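Local coordinates for cupin type-2 domain-containing protein (Neisseria meningitidis, PDB 2I45) that is of unknown function but adopts a cupin fold, a small beta-barrel domain, and pairs with a second copy of itself, at residues B[8-13]-B[32-36]; B[38-44]-B[83-89]; B[52-58]-B[71-77]. One frame throughout, in Å; residues are numbered along the deposited sequence.

How the interactions relate
From the N terminus, the short helix 8-13 is met by strand 32-36 in interaction 1, which closes the first loop before the other two open. Segment 38-44 then leaves that strand and pairs with 83-89 in interaction 2, closing a long excursion within which interaction 3, 52-58 with 71-77, is fully nested. The contacts also touch one another. L8 and L12 pack on F53 and V55, so the helix covers strands of one sheet, and the S89 hydroxyl reaches the carbonyl of D58, joining interactions 2 and 3. Together they fasten the N-terminal helix, the five-stranded sheet and the smaller sheet into one cupin domain.

Interaction 1: residues B[8-13]-B[32-36]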
ATOM      1  N   LEU B   8       8.042  -4.893   4.482  1.00 52.07           N
ATOM      2  CA  LEU B   8       7.340  -4.217   5.540  1.00 51.50           C
ATOM      3  C   LEU B   8       7.717  -4.753   6.898  1.00 51.88           C
ATOM      4  O   LEU B   8       8.362  -4.013   7.647  1.00 52.45           O
ATOM      5  CB  LEU B   8       5.825  -4.267   5.290  1.00 51.03           C
ATOM      6  CG  LEU B   8       5.114  -3.120   4.543  1.00 51.62           C
ATOM      7  CD1 LEU B   8       6.037  -2.165   3.655  1.00 45.12           C
ATOM      8  CD2 LEU B   8       3.876  -3.603   3.791  1.00 50.85           C
ATOM      9  N   LYS B   9       7.371  -6.007   7.224  1.00 52.05           N
ATOM     10  CA  LYS B   9       7.636  -6.529   8.579  1.00 52.72           C
ATOM     11  C   LYS B   9       9.088  -6.301   9.035  1.00 52.36           C
ATOM     12  O   LYS B   9       9.362  -5.655  10.054  1.00 52.13           O
ATOM     13  CB  LYS B   9       7.289  -8.019   8.726  1.00 53.75           C
ATOM     14  CG  LYS B   9       5.803  -8.389   8.511  1.00 57.65           C
ATOM     15  CD  LYS B   9       4.853  -7.829   9.585  1.00 59.07           C
ATOM     16  CE  LYS B   9       3.829  -8.890  10.049  1.00 63.46           C
ATOM     17  NZ  LYS B   9       4.408 -10.288  10.430  1.00 63.71           N
ATOM     18  N   GLN B  10      10.025  -6.811   8.270  1.00 52.53           N
ATOM     19  CA  GLN B  10      11.381  -6.637   8.663  1.00 53.54           C
ATOM     20  C   GLN B  10      11.809  -5.132   8.753  1.00 53.78           C
ATOM     21  O   GLN B  10      12.514  -4.782   9.708  1.00 54.07           O
ATOM     22  CB  GLN B  10      12.324  -7.548   7.859  1.00 53.70           C
ATOM     23  CG  GLN B  10      13.070  -6.840   6.756  1.00 57.93           C
ATOM     24  CD  GLN B  10      13.710  -7.798   5.761  1.00 61.53           C
ATOM     25  OE1 GLN B  10      14.447  -7.345   4.867  1.00 62.94           O
ATOM     26  NE2 GLN B  10      13.426  -9.118   5.892  1.00 58.50           N
ATOM     27  N   HIS B  11      11.377  -4.251   7.838  1.00 52.69           N
ATOM     28  CA  HIS B  11      11.692  -2.809   8.015  1.00 52.57           C
ATOM     29  C   HIS B  11      11.116  -2.218   9.327  1.00 52.92           C
ATOM     30  O   HIS B  11      11.748  -1.402  10.040  1.00 53.62           O
ATOM     31  CB  HIS B  11      11.214  -1.973   6.827  1.00 51.77           C
ATOM     32  CG  HIS B  11      12.184  -1.932   5.699  1.00 51.24           C
ATOM     33  ND1 HIS B  11      12.900  -0.811   5.379  1.00 55.16           N
ATOM     34  CD2 HIS B  11      12.567  -2.877   4.812  1.00 54.14           C
ATOM     35  CE1 HIS B  11      13.687  -1.060   4.345  1.00 53.92           C
ATOM     36  NE2 HIS B  11      13.509  -2.311   3.983  1.00 52.03           N
ATOM     37  N   LEU B  12       9.903  -2.624   9.642  1.00 52.08           N
ATOM     38  CA  LEU B  12       9.274  -2.091  10.805  1.00 51.97           C
ATOM     39  C   LEU B  12       9.987  -2.605  12.052  1.00 51.77           C
ATOM     40  O   LEU B  12      10.416  -1.801  12.867  1.00 52.08           O
ATOM     41  CB  LEU B  12       7.780  -2.432  10.815  1.00 51.99           C
ATOM     42  CG  LEU B  12       6.602  -1.557  10.382  1.00 52.03           C
ATOM     43  CD1 LEU B  12       6.931  -0.483   9.337  1.00 50.93           C
ATOM     44  CD2 LEU B  12       5.533  -2.544   9.852  1.00 47.18           C
ATOM     45  N   ALA B  13      10.105  -3.926  12.199  1.00 51.29           N
ATOM     46  CA  ALA B  13      10.850  -4.508  13.318  1.00 51.15           C
ATOM     47  C   ALA B  13      12.155  -3.760  13.647  1.00 51.21           C
ATOM     48  O   ALA B  13      12.520  -3.693  14.817  1.00 51.23           O
ATOM     49  CB  ALA B  13      11.112  -6.001  13.098  1.00 50.63           C
ATOM     50  N   HIS B  32       6.868   6.141   3.986  1.00 47.51           N
ATOM     51  CA  HIS B  32       7.163   6.439   5.359  1.00 49.15           C
ATOM     52  C   HIS B  32       6.722   5.226   6.219  1.00 49.70           C
ATOM     53  O   HIS B  32       5.578   4.731   6.097  1.00 49.28           O
ATOM     54  CB  HIS B  32       6.416   7.696   5.753  1.00 49.98           C
ATOM     55  CG  HIS B  32       6.907   8.945   5.081  1.00 53.81           C
ATOM     56  ND1 HIS B  32       7.373  10.035   5.787  1.00 57.77           N
ATOM     57  CD2 HIS B  32       7.010   9.279   3.770  1.00 57.96           C
ATOM     58  CE1 HIS B  32       7.737  10.988   4.939  1.00 58.86           C
ATOM     59  NE2 HIS B  32       7.525  10.554   3.706  1.00 58.37           N
ATOM     60  N   LEU B  33       7.632   4.710   7.038  1.00 50.61           N
ATOM     61  CA  LEU B  33       7.266   3.643   8.004  1.00 51.92           C
ATOM     62  C   LEU B  33       7.501   4.253   9.369  1.00 52.60           C
ATOM     63  O   LEU B  33       8.582   4.765   9.631  1.00 52.74           O
ATOM     64  CB  LEU B  33       8.083   2.351   7.858  1.00 51.56           C
ATOM     65  CG  LEU B  33       8.310   1.753   6.460  1.00 50.90           C
ATOM     66  CD1 LEU B  33       9.386   0.710   6.381  1.00 50.46           C
ATOM     67  CD2 LEU B  33       7.076   1.224   5.927  1.00 53.31           C
ATOM     68  N   VAL B  34       6.468   4.221  10.213  1.00 52.93           N
ATOM     69  CA  VAL B  34       6.489   4.920  11.488  1.00 52.72           C
ATOM     70  C   VAL B  34       5.624   4.151  12.398  1.00 52.52           C
ATOM     71  O   VAL B  34       4.709   3.486  11.941  1.00 53.90           O
ATOM     72  CB  VAL B  34       5.725   6.208  11.445  1.00 53.07           C
ATOM     73  CG1 VAL B  34       6.378   7.221  12.369  1.00 50.64           C
ATOM     74  CG2 VAL B  34       5.572   6.667  10.054  1.00 52.76           C
ATOM     75  N   LYS B  35       5.848   4.282  13.695  1.00 51.92           N
ATOM     76  CA  LYS B  35       4.976   3.615  14.615  1.00 50.93           C
ATOM     77  C   LYS B  35       4.312   4.692  15.409  1.00 50.46           C
ATOM     78  O   LYS B  35       4.941   5.635  15.707  1.00 50.19           O
ATOM     79  CB  LYS B  35       5.772   2.657  15.466  1.00 50.41           C
ATOM     80  CG  LYS B  35       6.322   1.481  14.650  1.00 52.50           C
ATOM     81  CD  LYS B  35       6.891   0.320  15.552  1.00 51.22           C
ATOM     82  CE  LYS B  35       7.511  -0.771  14.703  1.00 50.07           C
ATOM     83  NZ  LYS B  35       8.052  -1.958  15.481  1.00 53.44           N
ATOM     84  N   LEU B  36       3.022   4.522  15.723  1.00 51.50           N
ATOM     85  CA  LEU B  36       2.130   5.472  16.403  1.00 50.92           C
ATOM     86  C   LEU B  36       1.567   4.947  17.722  1.00 50.42           C
ATOM     87  O   LEU B  36       1.138   3.766  17.804  1.00 50.92           O
ATOM     88  CB  LEU B  36       0.926   5.692  15.511  1.00 51.53           C
ATOM     89  CG  LEU B  36       0.986   6.920  14.628  1.00 54.79           C
ATOM     90  CD1 LEU B  36       2.401   7.333  14.102  1.00 55.34           C
ATOM     91  CD2 LEU B  36       0.020   6.747  13.508  1.00 54.56           C
TER
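Helix 8-13 lies over strand 32-36 with L12 closest to L33, their CA atoms 6.7 Å apart. The two axes approach to 8.9 Å and their directions differ by 58°, so the helix runs slantwise over the strand and meets it with one flank. L33 is the central side chain. With CG anti to its carbonyl carbon (chi1 -46°), it extends toward the helix and spreads its two methyls: CD1 comes to 3.3 Å from H11 CB, while CD2 lies 4.2 Å from L8 CD1. L12 approaches at about a right angle to L33 and places CD1 3.4 Å from L33 CB, with L33 CD2 the next nearest atom. Branched leucines suit this place because their methyls can fit between one another without any polar demand. Two residues along, K35 sends a fully extended chain past the helix end, its CE 4.2 Å from L12 CB. The ammonium passes 3.5 Å from L12 O and makes a weak hydrogen bond to the carbonyl of I15, so the last carbon lies against L12 while the charge reaches backbone carbonyls. H11 contributes its CB, and its ND1 turns to E22 in a weak hydrogen bond. The pairing is held by nondirectional apolar packing around L33, with polar groups kept to its margins, consistent with shape and burial, more than directed bonds, setting how the helix sits on the sheet.

Interaction 2: residues B[38-44]-B[83-89]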
ATOM      1  N   GLY B  38      -0.673   6.938  21.310  1.00 46.46           N
ATOM      2  CA  GLY B  38      -1.403   8.188  21.676  1.00 46.89           C
ATOM      3  C   GLY B  38      -1.557   9.122  20.483  1.00 47.50           C
ATOM      4  O   GLY B  38      -1.881   8.655  19.415  1.00 47.60           O
ATOM      5  N   ASP B  39      -1.279  10.425  20.634  1.00 47.98           N
ATOM      6  CA  ASP B  39      -1.161  11.313  19.475  1.00 48.02           C
ATOM      7  C   ASP B  39      -0.255  12.490  19.702  1.00 48.39           C
ATOM      8  O   ASP B  39       0.244  12.718  20.808  1.00 47.94           O
ATOM      9  CB  ASP B  39      -2.519  11.887  19.101  1.00 49.05           C
ATOM     10  CG  ASP B  39      -3.169  12.625  20.283  1.00 51.07           C
ATOM     11  OD1 ASP B  39      -3.761  11.922  21.167  1.00 53.29           O
ATOM     12  OD2 ASP B  39      -3.074  13.871  20.325  1.00 45.98           O
ATOM     13  N   TYR B  40      -0.061  13.272  18.633  1.00 48.47           N
ATOM     14  CA  TYR B  40       0.768  14.454  18.723  1.00 48.19           C
ATOM     15  C   TYR B  40       0.051  15.625  18.187  1.00 47.10           C
ATOM     16  O   TYR B  40       0.691  16.514  17.636  1.00 46.53           O
ATOM     17  CB  TYR B  40       2.082  14.306  17.949  1.00 49.37           C
ATOM     18  CG  TYR B  40       3.218  13.851  18.821  1.00 52.24           C
ATOM     19  CD1 TYR B  40       3.312  12.493  19.175  1.00 53.20           C
ATOM     20  CD2 TYR B  40       4.171  14.746  19.345  1.00 53.17           C
ATOM     21  CE1 TYR B  40       4.296  11.997  19.969  1.00 48.71           C
ATOM     22  CE2 TYR B  40       5.214  14.231  20.179  1.00 54.40           C
ATOM     23  CZ  TYR B  40       5.228  12.827  20.463  1.00 52.67           C
ATOM     24  OH  TYR B  40       6.156  12.168  21.233  1.00 55.04           O
ATOM     25  N   GLY B  41      -1.266  15.613  18.300  1.00 45.85           N
ATOM     26  CA  GLY B  41      -2.055  16.735  17.824  1.00 45.81           C
ATOM     27  C   GLY B  41      -2.356  16.743  16.327  1.00 46.92           C
ATOM     28  O   GLY B  41      -2.380  15.698  15.676  1.00 46.17           O
ATOM     29  N   TRP B  42      -2.655  17.937  15.794  1.00 46.93           N
ATOM     30  CA  TRP B  42      -3.169  18.034  14.463  1.00 46.55           C
ATOM     31  C   TRP B  42      -1.987  18.221  13.550  1.00 48.58           C
ATOM     32  O   TRP B  42      -1.058  18.875  13.923  1.00 48.71           O
ATOM     33  CB  TRP B  42      -4.179  19.200  14.367  1.00 45.16           C
ATOM     34  CG  TRP B  42      -5.435  18.930  15.127  1.00 40.16           C
ATOM     35  CD1 TRP B  42      -5.614  19.101  16.433  1.00 38.65           C
ATOM     36  CD2 TRP B  42      -6.651  18.383  14.610  1.00 38.04           C
ATOM     37  NE1 TRP B  42      -6.863  18.662  16.813  1.00 39.93           N
ATOM     38  CE2 TRP B  42      -7.532  18.226  15.707  1.00 40.36           C
ATOM     39  CE3 TRP B  42      -7.080  17.984  13.317  1.00 35.26           C
ATOM     40  CZ2 TRP B  42      -8.850  17.712  15.569  1.00 41.37           C
ATOM     41  CZ3 TRP B  42      -8.373  17.490  13.163  1.00 39.31           C
ATOM     42  CH2 TRP B  42      -9.245  17.337  14.288  1.00 41.28           C
ATOM     43  N   HIS B  43      -2.017  17.641  12.359  1.00 51.56           N
ATOM     44  CA  HIS B  43      -1.063  17.993  11.307  1.00 54.76           C
ATOM     45  C   HIS B  43      -1.910  18.254  10.121  1.00 55.25           C
ATOM     46  O   HIS B  43      -3.062  17.803  10.108  1.00 55.77           O
ATOM     47  CB  HIS B  43      -0.184  16.791  10.902  1.00 55.16           C
ATOM     48  CG  HIS B  43       0.346  16.010  12.057  1.00 60.38           C
ATOM     49  ND1 HIS B  43      -0.469  15.298  12.918  1.00 66.02           N
ATOM     50  CD2 HIS B  43       1.614  15.806  12.492  1.00 64.82           C
ATOM     51  CE1 HIS B  43       0.275  14.694  13.835  1.00 65.53           C
ATOM     52  NE2 HIS B  43       1.543  14.982  13.597  1.00 65.76           N
ATOM     53  N   THR B  44      -1.331  18.900   9.099  1.00 56.69           N
ATOM     54  CA  THR B  44      -1.824  18.707   7.709  1.00 56.76           C
ATOM     55  C   THR B  44      -0.983  17.696   6.902  1.00 57.15           C
ATOM     56  O   THR B  44      -0.099  18.048   6.115  1.00 58.55           O
ATOM     57  CB  THR B  44      -2.213  20.016   6.900  1.00 56.19           C
ATOM     58  OG1 THR B  44      -1.080  20.573   6.256  1.00 55.39           O
ATOM     59  CG2 THR B  44      -2.878  21.043   7.767  1.00 56.44           C
ATOM     60  N   VAL B  83      -5.988  18.924   4.375  1.00 49.15           N
ATOM     61  CA  VAL B  83      -7.032  18.537   5.227  1.00 48.62           C
ATOM     62  C   VAL B  83      -6.227  18.398   6.502  1.00 48.92           C
ATOM     63  O   VAL B  83      -5.314  17.581   6.581  1.00 50.33           O
ATOM     64  CB  VAL B  83      -7.588  17.227   4.656  1.00 48.19           C
ATOM     65  CG1 VAL B  83      -7.841  16.147   5.747  1.00 50.31           C
ATOM     66  CG2 VAL B  83      -8.820  17.523   3.821  1.00 48.60           C
ATOM     67  N   SER B  84      -6.513  19.220   7.492  1.00 49.31           N
ATOM     68  CA  SER B  84      -5.904  19.061   8.791  1.00 48.71           C
ATOM     69  C   SER B  84      -6.521  17.853   9.488  1.00 48.64           C
ATOM     70  O   SER B  84      -7.733  17.718   9.489  1.00 48.98           O
ATOM     71  CB  SER B  84      -6.134  20.337   9.567  1.00 49.70           C
ATOM     72  OG  SER B  84      -6.540  20.120  10.922  1.00 51.73           O
ATOM     73  N   HIS B  85      -5.686  16.973  10.051  1.00 47.28           N
ATOM     74  CA  HIS B  85      -6.144  15.766  10.651  1.00 46.34           C
ATOM     75  C   HIS B  85      -5.242  15.433  11.791  1.00 46.61           C
ATOM     76  O   HIS B  85      -4.114  15.921  11.915  1.00 46.24           O
ATOM     77  CB  HIS B  85      -6.057  14.615   9.672  1.00 47.17           C
ATOM     78  CG  HIS B  85      -4.683  14.427   9.097  1.00 48.41           C
ATOM     79  ND1 HIS B  85      -4.150  15.282   8.146  1.00 51.83           N
ATOM     80  CD2 HIS B  85      -3.720  13.507   9.353  1.00 44.43           C
ATOM     81  CE1 HIS B  85      -2.926  14.885   7.836  1.00 46.58           C
ATOM     82  NE2 HIS B  85      -2.643  13.821   8.563  1.00 41.04           N
ATOM     83  N   ARG B  86      -5.758  14.559  12.629  1.00 46.50           N
ATOM     84  CA  ARG B  86      -5.084  14.195  13.837  1.00 46.63           C
ATOM     85  C   ARG B  86      -4.931  12.677  13.872  1.00 46.92           C
ATOM     86  O   ARG B  86      -5.833  11.968  14.281  1.00 47.91           O
ATOM     87  CB  ARG B  86      -5.791  14.743  15.081  1.00 46.35           C
ATOM     88  CG  ARG B  86      -5.474  13.929  16.354  1.00 47.21           C
ATOM     89  CD  ARG B  86      -6.039  14.495  17.664  1.00 45.14           C
ATOM     90  NE  ARG B  86      -7.494  14.539  17.675  1.00 39.52           N
ATOM     91  CZ  ARG B  86      -8.176  15.443  18.372  1.00 42.37           C
ATOM     92  NH1 ARG B  86      -7.537  16.351  19.152  1.00 37.70           N
ATOM     93  NH2 ARG B  86      -9.498  15.468  18.278  1.00 36.91           N
ATOM     94  N   PRO B  87      -3.781  12.180  13.423  1.00 46.38           N
ATOM     95  CA  PRO B  87      -3.490  10.752  13.399  1.00 46.37           C
ATOM     96  C   PRO B  87      -3.272  10.260  14.797  1.00 46.54           C
ATOM     97  O   PRO B  87      -2.727  10.998  15.566  1.00 47.65           O
ATOM     98  CB  PRO B  87      -2.156  10.688  12.662  1.00 46.19           C
ATOM     99  CG  PRO B  87      -1.575  12.063  12.670  1.00 45.62           C
ATOM    100  CD  PRO B  87      -2.693  13.023  12.892  1.00 46.40           C
ATOM    101  N   ARG B  88      -3.581   9.010  15.121  1.00 46.52           N
ATOM    102  CA  ARG B  88      -3.555   8.635  16.515  1.00 46.34           C
ATOM    103  C   ARG B  88      -3.829   7.120  16.767  1.00 46.30           C
ATOM    104  O   ARG B  88      -4.446   6.458  15.922  1.00 47.80           O
ATOM    105  CB  ARG B  88      -4.608   9.502  17.101  1.00 47.24           C
ATOM    106  CG  ARG B  88      -5.175   9.066  18.382  1.00 50.92           C
ATOM    107  CD  ARG B  88      -6.575   8.518  18.245  1.00 51.59           C
ATOM    108  NE  ARG B  88      -7.629   9.382  17.717  1.00 48.21           N
ATOM    109  CZ  ARG B  88      -8.898   8.954  17.714  1.00 47.08           C
ATOM    110  NH1 ARG B  88      -9.859   9.657  17.161  1.00 45.99           N
ATOM    111  NH2 ARG B  88      -9.195   7.761  18.235  1.00 41.56           N
ATOM    112  N   SER B  89      -3.370   6.550  17.883  1.00 43.97           N
ATOM    113  CA  SER B  89      -3.468   5.106  18.076  1.00 43.09           C
ATOM    114  C   SER B  89      -3.590   4.668  19.547  1.00 42.87           C
ATOM    115  O   SER B  89      -2.718   4.918  20.367  1.00 42.25           O
ATOM    116  CB  SER B  89      -2.266   4.407  17.458  1.00 43.46           C
ATOM    117  OG  SER B  89      -2.329   3.009  17.686  1.00 42.47           O
TER
HETATM  118  O   HOH W   1      -1.391  13.296  16.358  1.00 42.25           O
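W42 lays the face of its indole over the aliphatic root of R86, whose CB sits 3.8 Å from the centroid of the six-membered ring and 14° off its normal, a CH-pi contact. R86 starts with CG anti to the backbone N (chi1 156°) and bends farther out, bringing its guanidinium back to the indole with the planes 47° apart; NE1 of W42 and NH1 of R86, both donors, are merely neighbours. The charge of R86 is answered by D62, which also pairs with R88. Beside this, H43 and H85 exchange two nearly straight backbone bonds, H43 N to H85 O at 2.7 Å and H85 N to H43 O at 2.8 Å. The H43 ring meets P87 obliquely, its ND1 3.2 Å from P87 CD, and the H85 ring is fixed in rotation by ND1 donating to V83 O at 3.0 Å, within its own plane. A water accepts from Y40 N and donates to G41 O and P87 O. H43 and H85 fit the two cupin sequence motifs, whose histidines bind metal in many relatives; the single beta bridge between them probably helps space the imidazoles, though no metal is seen here.

Interaction 3: residues B[52-58]-B[71-77]; sequences LFAVEGD and IREGEMA
Strands 52-56 and 75-77 run antiparallel at an angle of 162°, their axes approaching to 4.9 Å, with L52 and A77 as a hydrogen-bonded pair and F53 and M76 as the non-hydrogen-bonded pair beside it. Beyond these the regular ladder breaks: A54, centre of an inverse gamma turn, donates its N to E75 O and accepts G74 N on its O. The selenomethionine M76 reaches out extended and lays its methyl over the F53 ring: CE lies 3.9 Å from the ring centroid, offset toward the rim, a CH-pi contact, while SE stands obliquely, 5.3 Å from the same centroid, a Met-aromatic contact. F53 has CG anti to the backbone N (chi1 165°), which turns its ring along the partner strand until its edge meets E75 O. From the end of strand 68-71, I71 sets CG2 3.7 Å from the small A54 CB. E73, extended, receives G57 N on OE2 at 2.8 Å, on the anti side of the carboxylate, and D58 OD1 takes E73 N at 3.0 Å from above its carboxylate plane. In the type II turn from R72 to E75, G74 suits the third position because a CB there would press on the preceding carbonyl; E75 OE1 accepts from R72 N, and its OE2 from N7 of the second subunit. V55 and E56 form a classic beta bulge opposite S94. E75 and M76 pair antiparallel with a strand of the second subunit, whose F53 ring meets this F53. The pattern is that of a cupin barrel, with G57 and G74 probably at the glycine positions of its two sequence motifs.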
ATOM      1  N   LEU B  52      -2.537   5.337   3.597  1.00 45.64           N
ATOM      2  CA  LEU B  52      -2.115   4.912   4.911  1.00 45.08           C
ATOM      3  C   LEU B  52      -2.464   3.478   5.026  1.00 46.46           C
ATOM      4  O   LEU B  52      -3.589   3.078   4.720  1.00 46.10           O
ATOM      5  CB  LEU B  52      -2.878   5.631   6.038  1.00 45.98           C
ATOM      6  CG  LEU B  52      -3.031   7.146   6.393  1.00 44.87           C
ATOM      7  CD1 LEU B  52      -2.743   7.426   7.910  1.00 37.65           C
ATOM      8  CD2 LEU B  52      -2.210   8.033   5.525  1.00 40.51           C
ATOM      9  N   PHE B  53      -1.531   2.655   5.480  1.00 46.74           N
ATOM     10  CA  PHE B  53      -1.884   1.286   5.527  1.00 46.75           C
ATOM     11  C   PHE B  53      -1.506   0.741   6.904  1.00 47.79           C
ATOM     12  O   PHE B  53      -0.380   0.893   7.357  1.00 48.88           O
ATOM     13  CB  PHE B  53      -1.319   0.535   4.307  1.00 45.87           C
ATOM     14  CG  PHE B  53      -1.326  -0.977   4.456  1.00 44.87           C
ATOM     15  CD1 PHE B  53      -2.495  -1.659   4.736  1.00 45.10           C
ATOM     16  CD2 PHE B  53      -0.153  -1.707   4.290  1.00 44.10           C
ATOM     17  CE1 PHE B  53      -2.535  -3.075   4.880  1.00 42.61           C
ATOM     18  CE2 PHE B  53      -0.150  -3.087   4.438  1.00 45.58           C
ATOM     19  CZ  PHE B  53      -1.369  -3.796   4.751  1.00 41.62           C
ATOM     20  N   ALA B  54      -2.471   0.137   7.584  1.00 47.71           N
ATOM     21  CA  ALA B  54      -2.251  -0.198   8.966  1.00 46.68           C
ATOM     22  C   ALA B  54      -1.722  -1.547   8.913  1.00 46.16           C
ATOM     23  O   ALA B  54      -2.515  -2.567   8.933  1.00 47.27           O
ATOM     24  CB  ALA B  54      -3.514  -0.193   9.732  1.00 47.67           C
ATOM     25  N   VAL B  55      -0.393  -1.571   8.829  1.00 44.49           N
ATOM     26  CA  VAL B  55       0.338  -2.846   8.731  1.00 44.53           C
ATOM     27  C   VAL B  55       0.081  -3.698   9.948  1.00 44.65           C
ATOM     28  O   VAL B  55      -0.318  -4.822   9.810  1.00 43.37           O
ATOM     29  CB  VAL B  55       1.861  -2.730   8.526  1.00 43.67           C
ATOM     30  CG1 VAL B  55       2.438  -4.093   8.382  1.00 40.84           C
ATOM     31  CG2 VAL B  55       2.200  -1.868   7.279  1.00 45.93           C
ATOM     32  N   GLU B  56       0.295  -3.158  11.145  1.00 46.22           N
ATOM     33  CA  GLU B  56       0.026  -3.997  12.365  1.00 48.23           C
ATOM     34  C   GLU B  56      -0.568  -3.093  13.431  1.00 46.45           C
ATOM     35  O   GLU B  56      -0.139  -1.915  13.513  1.00 45.68           O
ATOM     36  CB  GLU B  56       1.293  -4.651  12.874  1.00 48.05           C
ATOM     37  CG  GLU B  56       1.060  -5.391  14.117  1.00 55.12           C
ATOM     38  CD  GLU B  56       2.350  -5.890  14.764  1.00 63.45           C
ATOM     39  OE1 GLU B  56       3.446  -5.453  14.291  1.00 66.96           O
ATOM     40  OE2 GLU B  56       2.251  -6.700  15.743  1.00 63.64           O
ATOM     41  N   GLY B  57      -1.582  -3.593  14.152  1.00 44.06           N
ATOM     42  CA  GLY B  57      -2.353  -2.779  15.103  1.00 43.69           C
ATOM     43  C   GLY B  57      -3.397  -1.841  14.525  1.00 44.53           C
ATOM     44  O   GLY B  57      -3.432  -1.610  13.325  1.00 44.77           O
ATOM     45  N   ASP B  58      -4.245  -1.246  15.366  1.00 45.35           N
ATOM     46  CA  ASP B  58      -5.262  -0.291  14.837  1.00 46.21           C
ATOM     47  C   ASP B  58      -4.947   1.176  15.094  1.00 45.41           C
ATOM     48  O   ASP B  58      -4.181   1.497  15.945  1.00 45.56           O
ATOM     49  CB  ASP B  58      -6.666  -0.643  15.337  1.00 46.61           C
ATOM     50  CG  ASP B  58      -6.899  -2.144  15.361  1.00 50.80           C
ATOM     51  OD1 ASP B  58      -6.160  -2.850  14.639  1.00 54.67           O
ATOM     52  OD2 ASP B  58      -7.784  -2.634  16.112  1.00 55.06           O
ATOM     53  N   ILE B  71      -8.869   3.017  11.083  1.00 45.18           N
ATOM     54  CA  ILE B  71      -8.074   2.172  10.197  1.00 43.95           C
ATOM     55  C   ILE B  71      -7.538   0.987  11.008  1.00 44.21           C
ATOM     56  O   ILE B  71      -6.629   1.185  11.842  1.00 42.65           O
ATOM     57  CB  ILE B  71      -6.914   2.952   9.571  1.00 43.41           C
ATOM     58  CG1 ILE B  71      -7.416   4.275   8.998  1.00 41.82           C
ATOM     59  CG2 ILE B  71      -6.227   2.072   8.497  1.00 42.70           C
ATOM     60  CD1 ILE B  71      -6.335   5.151   8.353  1.00 44.19           C
ATOM     61  N   ARG B  72      -8.112  -0.218  10.813  1.00 44.91           N
ATOM     62  CA  ARG B  72      -7.735  -1.376  11.673  1.00 47.21           C
ATOM     63  C   ARG B  72      -6.666  -2.110  10.966  1.00 46.23           C
ATOM     64  O   ARG B  72      -6.537  -1.951   9.784  1.00 46.74           O
ATOM     65  CB  ARG B  72      -8.889  -2.330  12.027  1.00 46.73           C
ATOM     66  CG  ARG B  72     -10.213  -1.642  12.261  1.00 50.77           C
ATOM     67  CD  ARG B  72     -11.361  -2.588  12.674  1.00 51.59           C
ATOM     68  NE  ARG B  72     -12.117  -1.819  13.668  1.00 62.18           N
ATOM     69  CZ  ARG B  72     -13.225  -1.093  13.447  1.00 63.00           C
ATOM     70  NH1 ARG B  72     -13.824  -1.076  12.251  1.00 62.14           N
ATOM     71  NH2 ARG B  72     -13.747  -0.389  14.458  1.00 61.16           N
ATOM     72  N   GLU B  73      -5.862  -2.884  11.692  1.00 47.33           N
ATOM     73  CA  GLU B  73      -4.911  -3.800  11.060  1.00 48.07           C
ATOM     74  C   GLU B  73      -5.475  -4.356   9.781  1.00 48.44           C
ATOM     75  O   GLU B  73      -6.475  -5.051   9.792  1.00 48.37           O
ATOM     76  CB  GLU B  73      -4.560  -4.965  11.958  1.00 47.40           C
ATOM     77  CG  GLU B  73      -3.526  -5.834  11.320  1.00 49.56           C
ATOM     78  CD  GLU B  73      -2.790  -6.691  12.307  1.00 54.33           C
ATOM     79  OE1 GLU B  73      -3.055  -7.934  12.374  1.00 55.20           O
ATOM     80  OE2 GLU B  73      -1.939  -6.108  13.020  1.00 58.03           O
ATOM     81  N   GLY B  74      -4.853  -4.007   8.669  1.00 49.93           N
ATOM     82  CA  GLY B  74      -5.146  -4.718   7.415  1.00 50.58           C
ATOM     83  C   GLY B  74      -5.847  -3.786   6.446  1.00 51.43           C
ATOM     84  O   GLY B  74      -6.267  -4.248   5.388  1.00 52.43           O
ATOM     85  N   GLU B  75      -6.011  -2.508   6.814  1.00 49.18           N
ATOM     86  CA  GLU B  75      -6.869  -1.674   6.055  1.00 49.17           C
ATOM     87  C   GLU B  75      -6.128  -0.459   5.498  1.00 50.82           C
ATOM     88  O   GLU B  75      -5.180   0.054   6.133  1.00 48.57           O
ATOM     89  CB  GLU B  75      -8.039  -1.215   6.904  1.00 48.76           C
ATOM     90  CG  GLU B  75      -8.928  -2.306   7.495  1.00 48.76           C
ATOM     91  CD  GLU B  75     -10.202  -1.768   8.202  1.00 48.58           C
ATOM     92  OE1 GLU B  75     -10.208  -0.695   8.821  1.00 50.01           O
ATOM     93  OE2 GLU B  75     -11.224  -2.438   8.154  1.00 51.35           O
HETATM   94  N   MSE B  76      -6.552  -0.010   4.322  1.00 52.08           N
HETATM   95  CA  MSE B  76      -6.000   1.228   3.787  1.00 57.48           C
HETATM   96  C   MSE B  76      -7.012   2.348   3.787  1.00 54.99           C
HETATM   97  O   MSE B  76      -8.206   2.109   3.782  1.00 56.33           O
HETATM   98  CB  MSE B  76      -5.544   1.056   2.368  1.00 56.40           C
HETATM   99  CG  MSE B  76      -4.182   0.541   2.275  1.00 62.11           C
HETATM  100 SE   MSE B  76      -3.732  -0.148   0.435  1.00 70.01          SE
HETATM  101  CE  MSE B  76      -2.011  -0.978   1.006  1.00 61.10           C
ATOM    102  N   ALA B  77      -6.526   3.571   3.777  1.00 53.61           N
ATOM    103  CA  ALA B  77      -7.357   4.735   3.618  1.00 52.40           C
ATOM    104  C   ALA B  77      -6.481   5.835   3.026  1.00 52.40           C
ATOM    105  O   ALA B  77      -5.303   5.633   2.835  1.00 51.94           O
ATOM    106  CB  ALA B  77      -7.911   5.159   4.943  1.00 52.04           C
TER